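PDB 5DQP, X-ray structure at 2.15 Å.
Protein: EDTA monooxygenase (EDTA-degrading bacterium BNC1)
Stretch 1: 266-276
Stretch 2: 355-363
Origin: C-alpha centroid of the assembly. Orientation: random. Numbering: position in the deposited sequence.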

# COMPACT_ATOMS: atom_id res chain seq x y z
N SER A 266 7.58 21.89 10.50
CA SER A 266 7.72 20.61 11.17
C SER A 266 8.68 20.79 12.33
O SER A 266 9.69 21.49 12.19
CB SER A 266 8.25 19.54 10.19
OG SER A 266 8.31 18.26 10.79
N PHE A 267 8.38 20.17 13.46
CA PHE A 267 9.30 20.30 14.59
C PHE A 267 9.11 19.13 15.55
O PHE A 267 8.10 18.43 15.53
CB PHE A 267 9.11 21.64 15.31
CG PHE A 267 7.88 21.69 16.16
CD1 PHE A 267 6.64 21.81 15.59
CD2 PHE A 267 7.97 21.59 17.54
CE1 PHE A 267 5.51 21.83 16.38
CE2 PHE A 267 6.83 21.63 18.32
CZ PHE A 267 5.61 21.74 17.74
N VAL A 268 10.12 18.96 16.41
CA VAL A 268 10.15 17.90 17.41
C VAL A 268 9.81 18.52 18.76
O VAL A 268 10.60 19.33 19.27
CB VAL A 268 11.53 17.23 17.46
CG1 VAL A 268 11.53 16.09 18.50
CG2 VAL A 268 11.95 16.74 16.06
N PRO A 269 8.70 18.18 19.38
CA PRO A 269 8.44 18.70 20.73
C PRO A 269 9.07 17.82 21.81
O PRO A 269 8.94 16.60 21.77
CB PRO A 269 6.91 18.67 20.82
CG PRO A 269 6.53 17.51 19.97
CD PRO A 269 7.54 17.42 18.85
N LEU A 270 9.73 18.44 22.79
CA LEU A 270 10.22 17.75 23.98
C LEU A 270 9.44 18.33 25.16
O LEU A 270 9.82 19.35 25.75
CB LEU A 270 11.72 17.94 24.16
CG LEU A 270 12.37 16.96 25.13
CD1 LEU A 270 12.09 15.53 24.67
CD2 LEU A 270 13.88 17.23 25.20
N ILE A 271 8.32 17.71 25.47
CA ILE A 271 7.35 18.29 26.37
C ILE A 271 7.43 17.60 27.71
O ILE A 271 7.31 16.38 27.79
CB ILE A 271 5.92 18.21 25.81
CG1 ILE A 271 5.84 19.00 24.52
CG2 ILE A 271 4.94 18.73 26.86
CD1 ILE A 271 4.54 18.88 23.84
N GLY A 272 7.64 18.39 28.76
CA GLY A 272 7.51 17.93 30.12
C GLY A 272 6.47 18.78 30.82
O GLY A 272 6.25 19.94 30.45
N SER A 273 5.81 18.19 31.81
CA SER A 273 4.69 18.89 32.44
C SER A 273 5.16 20.05 33.30
O SER A 273 4.38 20.98 33.53
CB SER A 273 3.85 17.90 33.24
OG SER A 273 4.69 17.01 33.94
N THR A 274 6.43 20.03 33.75
CA THR A 274 7.06 21.11 34.49
C THR A 274 8.48 21.33 33.97
O THR A 274 8.99 20.59 33.14
CB THR A 274 7.12 20.83 35.99
OG1 THR A 274 7.46 19.45 36.21
CG2 THR A 274 5.79 21.16 36.63
N GLU A 275 9.12 22.37 34.50
CA GLU A 275 10.53 22.61 34.19
C GLU A 275 11.40 21.49 34.71
O GLU A 275 12.32 21.04 34.01
CB GLU A 275 10.99 23.93 34.79
CG GLU A 275 10.18 25.10 34.33
CD GLU A 275 8.77 25.02 34.84
OE1 GLU A 275 8.57 24.86 36.07
OE2 GLU A 275 7.86 25.06 33.99
N ALA A 276 11.15 21.04 35.94
CA ALA A 276 11.87 19.88 36.43
C ALA A 276 11.87 18.79 35.38
O ALA A 276 12.93 18.32 34.96
CB ALA A 276 11.24 19.37 37.73
N MET A 355 17.55 24.66 17.82
CA MET A 355 17.70 24.25 16.43
C MET A 355 17.37 22.77 16.25
O MET A 355 16.95 22.36 15.16
CB MET A 355 19.13 24.53 15.94
CG MET A 355 19.50 26.01 15.86
SD MET A 355 18.23 27.00 15.02
CE MET A 355 18.44 26.53 13.31
N ARG A 356 17.54 21.97 17.29
CA ARG A 356 17.22 20.55 17.26
C ARG A 356 15.76 20.26 17.62
O ARG A 356 15.09 19.49 16.92
CB ARG A 356 18.16 19.81 18.21
CG ARG A 356 19.65 20.13 18.00
CD ARG A 356 20.51 19.55 19.14
NE ARG A 356 20.76 18.12 18.97
CZ ARG A 356 21.86 17.62 18.41
NH1 ARG A 356 22.84 18.42 17.99
NH2 ARG A 356 21.99 16.31 18.29
N LEU A 357 15.23 20.86 18.69
CA LEU A 357 13.88 20.56 19.13
C LEU A 357 13.28 21.74 19.89
O LEU A 357 13.94 22.75 20.14
CB LEU A 357 13.86 19.27 19.96
CG LEU A 357 14.90 19.15 21.08
CD1 LEU A 357 14.57 20.13 22.17
CD2 LEU A 357 14.99 17.72 21.64
N ILE A 358 12.01 21.62 20.23
CA ILE A 358 11.29 22.64 20.98
C ILE A 358 10.98 22.04 22.35
O ILE A 358 10.04 21.26 22.51
CB ILE A 358 10.01 23.09 20.26
CG1 ILE A 358 10.30 23.69 18.87
CG2 ILE A 358 9.29 24.12 21.12
CD1 ILE A 358 11.05 25.03 18.91
N ALA A 359 11.79 22.36 23.35
CA ALA A 359 11.57 21.86 24.69
C ALA A 359 10.77 22.88 25.49
O ALA A 359 11.00 24.08 25.38
CB ALA A 359 12.91 21.58 25.38
N GLY A 360 9.82 22.39 26.29
CA GLY A 360 9.02 23.30 27.10
C GLY A 360 7.87 22.57 27.76
O GLY A 360 7.66 21.37 27.55
N THR A 361 7.12 23.31 28.58
CA THR A 361 5.88 22.77 29.14
C THR A 361 4.77 22.84 28.10
O THR A 361 4.88 23.50 27.07
CB THR A 361 5.47 23.54 30.40
OG1 THR A 361 5.14 24.88 30.04
CG2 THR A 361 6.55 23.50 31.48
N PRO A 362 3.65 22.14 28.34
CA PRO A 362 2.53 22.20 27.38
C PRO A 362 2.11 23.63 27.04
O PRO A 362 1.87 23.95 25.87
CB PRO A 362 1.42 21.41 28.10
CG PRO A 362 2.15 20.43 28.95
CD PRO A 362 3.40 21.16 29.42
N ASP A 363 2.03 24.51 28.05
CA ASP A 363 1.62 25.89 27.79
C ASP A 363 2.64 26.62 26.93
O ASP A 363 2.26 27.43 26.08
CB ASP A 363 1.41 26.63 29.11
CG ASP A 363 0.05 26.35 29.73
OD1 ASP A 363 -0.98 26.86 29.21
OD2 ASP A 363 -0.01 25.60 30.74
O HOH W 1 12.50 20.45 15.96

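Two parallel strands, 269-271 and 358-360, run side by side with their axes 14° apart, and a backbone ladder sets the register. I358 N donates to V268 O and L270 N to I358 O, both at 2.9 Å and nearly straight; G360 N to L270 O (3.1 Å) and G272 N to G360 O (3.2 Å) follow. P269 has no amide hydrogen, but its N faces away from the partner strand, so the ladder loses no bond; its CA also lies 3.5 Å from I358 O in a CA-H...O contact. Before the first rung, a water accepts from V268 N (2.8 Å to the water O) and donates to R356 O (2.9 Å from the water O).

Side chains pack on both faces. L270 CA and A359 CA are 4.4 Å apart, the closest pair in the register, and the small alanine meets L270 side chain to side chain, CB to CB at 4.0 Å. L357 is a buried bump nested beside two neighbours: its CB lies 4.0 Å from V268 CB, and its CD2 3.8 Å from CD2 of L270, a t, p rotamer. On the face of P269 and I358, the isoleucine folds into its m, m rotamer and sets CG1 3.4 Å from F267 CD2, so a flexible branched chain fits against the oblique, buried ring.

Farther along, G360 is the place without a side chain, paired with the bulky I271. I271 CG2 lies 3.9 Å from P362 CD. The compact proline ring also sits beside S273, CD to CA at 4.0 Å, and the G272 carbonyl, whose O is 3.3 Å from P362 CD and 3.1 Å from T361 CA. The T361 hydroxyl caps the next helix, while its methyl CG2 lies 3.2 Å from E275 OE2. The surface buried between the two stretches, both sides summed, is 579 Å².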